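Local coordinates for conjugal transfer protein TRWB (Escherichia coli, PDB 1E9R), which probably couples the DNA-relaxase complex to the type IV secretion channel in bacterial conjugation, as a hexameric, normally membrane-anchored ATPase resembling ring helicases, at residues E144-E156 and A206-L218. Residues are numbered along the deposited sequence; the frame is centred on the assembly and turned at random.
Sequences EEWASYGRLLLRE and ALTSARFVLSDKL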
# COMPACT_ATOMS: atom_id res chain seq x y z
N GLU B 144 17.19 -8.78 3.35
CA GLU B 144 17.36 -10.09 3.94
C GLU B 144 17.96 -11.06 2.92
O GLU B 144 18.67 -12.00 3.28
CB GLU B 144 16.03 -10.63 4.47
CG GLU B 144 16.06 -12.09 4.94
CD GLU B 144 17.15 -12.40 5.96
OE1 GLU B 144 17.68 -11.46 6.61
OE2 GLU B 144 17.48 -13.59 6.12
N GLU B 145 17.67 -10.85 1.63
CA GLU B 145 18.22 -11.71 0.60
C GLU B 145 19.74 -11.55 0.63
O GLU B 145 20.48 -12.53 0.62
CB GLU B 145 17.67 -11.33 -0.78
CG GLU B 145 18.16 -12.23 -1.91
CD GLU B 145 18.02 -11.60 -3.31
OE1 GLU B 145 17.46 -10.48 -3.40
OE2 GLU B 145 18.47 -12.23 -4.31
N TRP B 146 20.20 -10.30 0.71
CA TRP B 146 21.63 -10.04 0.75
C TRP B 146 22.27 -10.63 1.99
O TRP B 146 23.33 -11.26 1.91
CB TRP B 146 21.92 -8.55 0.73
CG TRP B 146 21.31 -7.84 -0.41
CD1 TRP B 146 21.03 -8.35 -1.64
CD2 TRP B 146 20.94 -6.46 -0.45
NE1 TRP B 146 20.49 -7.38 -2.45
CE2 TRP B 146 20.43 -6.21 -1.74
CE3 TRP B 146 20.98 -5.42 0.49
CZ2 TRP B 146 19.96 -4.95 -2.12
CZ3 TRP B 146 20.52 -4.16 0.11
CH2 TRP B 146 20.01 -3.94 -1.19
N ALA B 147 21.62 -10.42 3.14
CA ALA B 147 22.13 -10.93 4.41
C ALA B 147 22.28 -12.43 4.27
O ALA B 147 23.22 -13.03 4.79
CB ALA B 147 21.17 -10.59 5.55
N SER B 148 21.35 -13.03 3.54
CA SER B 148 21.35 -14.46 3.31
C SER B 148 22.65 -14.88 2.62
O SER B 148 23.28 -15.86 3.02
CB SER B 148 20.15 -14.82 2.45
OG SER B 148 20.24 -16.16 2.00
N TYR B 149 23.04 -14.14 1.59
CA TYR B 149 24.27 -14.42 0.86
C TYR B 149 25.44 -14.18 1.81
O TYR B 149 26.45 -14.89 1.76
CB TYR B 149 24.39 -13.49 -0.35
CG TYR B 149 23.31 -13.68 -1.39
CD1 TYR B 149 22.86 -14.95 -1.75
CD2 TYR B 149 22.73 -12.58 -2.03
CE1 TYR B 149 21.87 -15.12 -2.71
CE2 TYR B 149 21.73 -12.74 -2.99
CZ TYR B 149 21.31 -14.02 -3.33
OH TYR B 149 20.32 -14.20 -4.27
N GLY B 150 25.30 -13.16 2.66
CA GLY B 150 26.33 -12.84 3.63
C GLY B 150 26.58 -13.96 4.65
O GLY B 150 27.72 -14.24 5.01
N ARG B 151 25.50 -14.59 5.12
CA ARG B 151 25.62 -15.68 6.08
C ARG B 151 26.27 -16.86 5.40
O ARG B 151 27.05 -17.59 6.03
CB ARG B 151 24.25 -16.07 6.63
CG ARG B 151 23.52 -14.89 7.23
CD ARG B 151 22.45 -15.25 8.25
NE ARG B 151 21.68 -14.05 8.58
CZ ARG B 151 20.60 -13.67 7.92
NH1 ARG B 151 20.16 -14.41 6.91
NH2 ARG B 151 19.98 -12.53 8.23
N LEU B 152 25.96 -17.07 4.12
CA LEU B 152 26.54 -18.16 3.34
C LEU B 152 28.05 -17.93 3.25
O LEU B 152 28.84 -18.82 3.54
CB LEU B 152 25.96 -18.19 1.92
CG LEU B 152 26.73 -19.14 0.99
CD1 LEU B 152 26.55 -20.59 1.45
CD2 LEU B 152 26.24 -18.98 -0.43
N LEU B 153 28.44 -16.73 2.84
CA LEU B 153 29.85 -16.39 2.73
C LEU B 153 30.51 -16.47 4.11
O LEU B 153 31.64 -16.95 4.25
CB LEU B 153 30.02 -14.98 2.15
CG LEU B 153 31.46 -14.46 2.06
CD1 LEU B 153 32.31 -15.42 1.28
CD2 LEU B 153 31.48 -13.11 1.40
N LEU B 154 29.80 -16.00 5.13
CA LEU B 154 30.34 -16.04 6.48
C LEU B 154 30.54 -17.44 7.01
O LEU B 154 31.65 -17.80 7.38
CB LEU B 154 29.44 -15.28 7.45
CG LEU B 154 29.98 -15.22 8.88
CD1 LEU B 154 31.21 -14.31 8.93
CD2 LEU B 154 28.89 -14.71 9.82
N ARG B 155 29.49 -18.25 7.04
CA ARG B 155 29.61 -19.59 7.60
C ARG B 155 30.60 -20.51 6.89
O ARG B 155 31.29 -21.30 7.54
CB ARG B 155 28.24 -20.26 7.73
CG ARG B 155 27.63 -20.80 6.46
CD ARG B 155 26.30 -21.47 6.76
NE ARG B 155 25.17 -20.56 6.59
CZ ARG B 155 24.49 -20.43 5.46
NH1 ARG B 155 24.82 -21.16 4.40
NH2 ARG B 155 23.50 -19.56 5.37
N GLU B 156 30.71 -20.41 5.57
CA GLU B 156 31.65 -21.24 4.83
C GLU B 156 33.09 -20.77 5.02
O GLU B 156 33.99 -21.59 5.21
CB GLU B 156 31.29 -21.28 3.35
CG GLU B 156 30.04 -22.10 3.05
CD GLU B 156 30.06 -23.49 3.69
OE1 GLU B 156 31.00 -24.27 3.42
OE2 GLU B 156 29.14 -23.80 4.47
N ALA B 206 25.56 -11.73 -6.28
CA ALA B 206 25.28 -12.31 -4.98
C ALA B 206 26.52 -12.21 -4.09
O ALA B 206 26.43 -11.78 -2.94
CB ALA B 206 24.85 -13.75 -5.14
N LEU B 207 27.68 -12.58 -4.63
CA LEU B 207 28.94 -12.51 -3.87
C LEU B 207 29.19 -11.08 -3.44
O LEU B 207 29.50 -10.82 -2.28
CB LEU B 207 30.12 -12.99 -4.72
CG LEU B 207 31.30 -13.70 -4.03
CD1 LEU B 207 32.58 -13.49 -4.83
CD2 LEU B 207 31.48 -13.19 -2.62
N THR B 208 29.07 -10.15 -4.39
CA THR B 208 29.28 -8.73 -4.11
C THR B 208 28.38 -8.28 -2.97
O THR B 208 28.82 -7.55 -2.09
CB THR B 208 28.95 -7.85 -5.34
OG1 THR B 208 29.96 -8.01 -6.33
CG2 THR B 208 28.90 -6.40 -4.94
N SER B 209 27.12 -8.72 -3.01
CA SER B 209 26.17 -8.36 -1.96
C SER B 209 26.60 -8.88 -0.60
O SER B 209 26.52 -8.16 0.41
CB SER B 209 24.79 -8.91 -2.30
OG SER B 209 24.25 -8.17 -3.36
N ALA B 210 27.05 -10.13 -0.56
CA ALA B 210 27.52 -10.75 0.66
C ALA B 210 28.65 -9.90 1.24
O ALA B 210 28.63 -9.55 2.41
CB ALA B 210 27.99 -12.17 0.38
N ARG B 211 29.64 -9.58 0.41
CA ARG B 211 30.80 -8.78 0.82
C ARG B 211 30.38 -7.51 1.54
O ARG B 211 30.92 -7.15 2.58
CB ARG B 211 31.64 -8.43 -0.40
CG ARG B 211 32.15 -9.65 -1.15
CD ARG B 211 33.58 -10.00 -0.75
NE ARG B 211 34.55 -9.39 -1.65
CZ ARG B 211 35.87 -9.57 -1.57
NH1 ARG B 211 36.39 -10.33 -0.62
NH2 ARG B 211 36.66 -9.01 -2.47
N PHE B 212 29.41 -6.81 0.96
CA PHE B 212 28.92 -5.57 1.55
C PHE B 212 28.27 -5.80 2.91
O PHE B 212 28.53 -5.06 3.85
CB PHE B 212 27.93 -4.91 0.59
CG PHE B 212 28.58 -4.10 -0.47
CD1 PHE B 212 29.50 -3.11 -0.13
CD2 PHE B 212 28.27 -4.30 -1.81
CE1 PHE B 212 30.10 -2.33 -1.10
CE2 PHE B 212 28.87 -3.52 -2.80
CZ PHE B 212 29.78 -2.53 -2.45
N VAL B 213 27.41 -6.81 3.02
CA VAL B 213 26.77 -7.07 4.30
C VAL B 213 27.85 -7.27 5.35
O VAL B 213 27.85 -6.61 6.38
CB VAL B 213 25.90 -8.34 4.27
CG1 VAL B 213 25.41 -8.67 5.66
CG2 VAL B 213 24.73 -8.15 3.33
N LEU B 214 28.78 -8.18 5.07
CA LEU B 214 29.87 -8.49 5.98
C LEU B 214 30.77 -7.29 6.27
O LEU B 214 31.31 -7.17 7.37
CB LEU B 214 30.70 -9.64 5.43
CG LEU B 214 30.39 -11.06 5.91
CD1 LEU B 214 28.97 -11.17 6.45
CD2 LEU B 214 30.63 -12.03 4.76
N SER B 215 30.92 -6.41 5.30
CA SER B 215 31.74 -5.23 5.50
C SER B 215 31.06 -4.34 6.55
O SER B 215 31.72 -3.60 7.27
CB SER B 215 31.91 -4.46 4.18
OG SER B 215 31.30 -3.17 4.25
N ASP B 216 29.73 -4.43 6.63
CA ASP B 216 28.96 -3.63 7.58
C ASP B 216 28.87 -4.27 8.94
O ASP B 216 28.92 -3.58 9.96
CB ASP B 216 27.54 -3.37 7.07
CG ASP B 216 27.49 -2.48 5.83
OD1 ASP B 216 28.31 -1.54 5.75
OD2 ASP B 216 26.63 -2.72 4.96
N LYS B 217 28.74 -5.59 8.97
CA LYS B 217 28.58 -6.29 10.24
C LYS B 217 29.84 -6.66 11.01
O LYS B 217 29.89 -6.51 12.23
CB LYS B 217 27.75 -7.57 10.02
CG LYS B 217 26.44 -7.34 9.30
CD LYS B 217 25.60 -6.28 9.97
CE LYS B 217 24.44 -5.87 9.09
NZ LYS B 217 23.73 -4.68 9.64
N LEU B 218 30.86 -7.14 10.31
CA LEU B 218 32.08 -7.59 10.95
C LEU B 218 33.04 -6.64 11.65
O LEU B 218 33.64 -7.01 12.66
CB LEU B 218 32.87 -8.44 9.96
CG LEU B 218 32.17 -9.72 9.54
CD1 LEU B 218 33.03 -10.51 8.55
CD2 LEU B 218 31.87 -10.55 10.77
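G150 and A210 meet where helices 144-156 and 206-217 cross nearly at right angles (-84°), their axes 7.4 Å apart and the two CA atoms separated by 3.8 Å. Such closeness needs small residues: a CB on G150 would press into V213, while the A210 methyl rests on the backbone, its CB 3.4 Å from Y149 O. No hydrogen bond links the helices; apolar packing holds them. The A206 methyl sits over the centre of one face of the Y149 ring in a CH-pi contact, its CB 3.8 Å from the centroid. The phenol OH bonds to E145 OE2 (2.7 Å), one turn back, which is likely to limit the ring's turning. An alanine in place of Y149 would remove that platform and would probably leave the A206 methyl facing a gap and E145 without this partner. With CG anti to the backbone N (chi1 177°), L153 enters as a knob among L207, A210, R211 and L214, its CD2 3.6 Å from L214 CD2. At the other end W146 CB packs on V213 CG2, and its indole lies beside S209, whose OG is hydrogen-bonded to K205 O. Y149 also meets F212 of a neighbouring subunit, ring to ring. This is a close, near-perpendicular helix crossing made possible by G150 and A210, in a helical part of the chain remote from the central P-loop NTPase-type sheet, and it continues into the subunit interface of the hexamer.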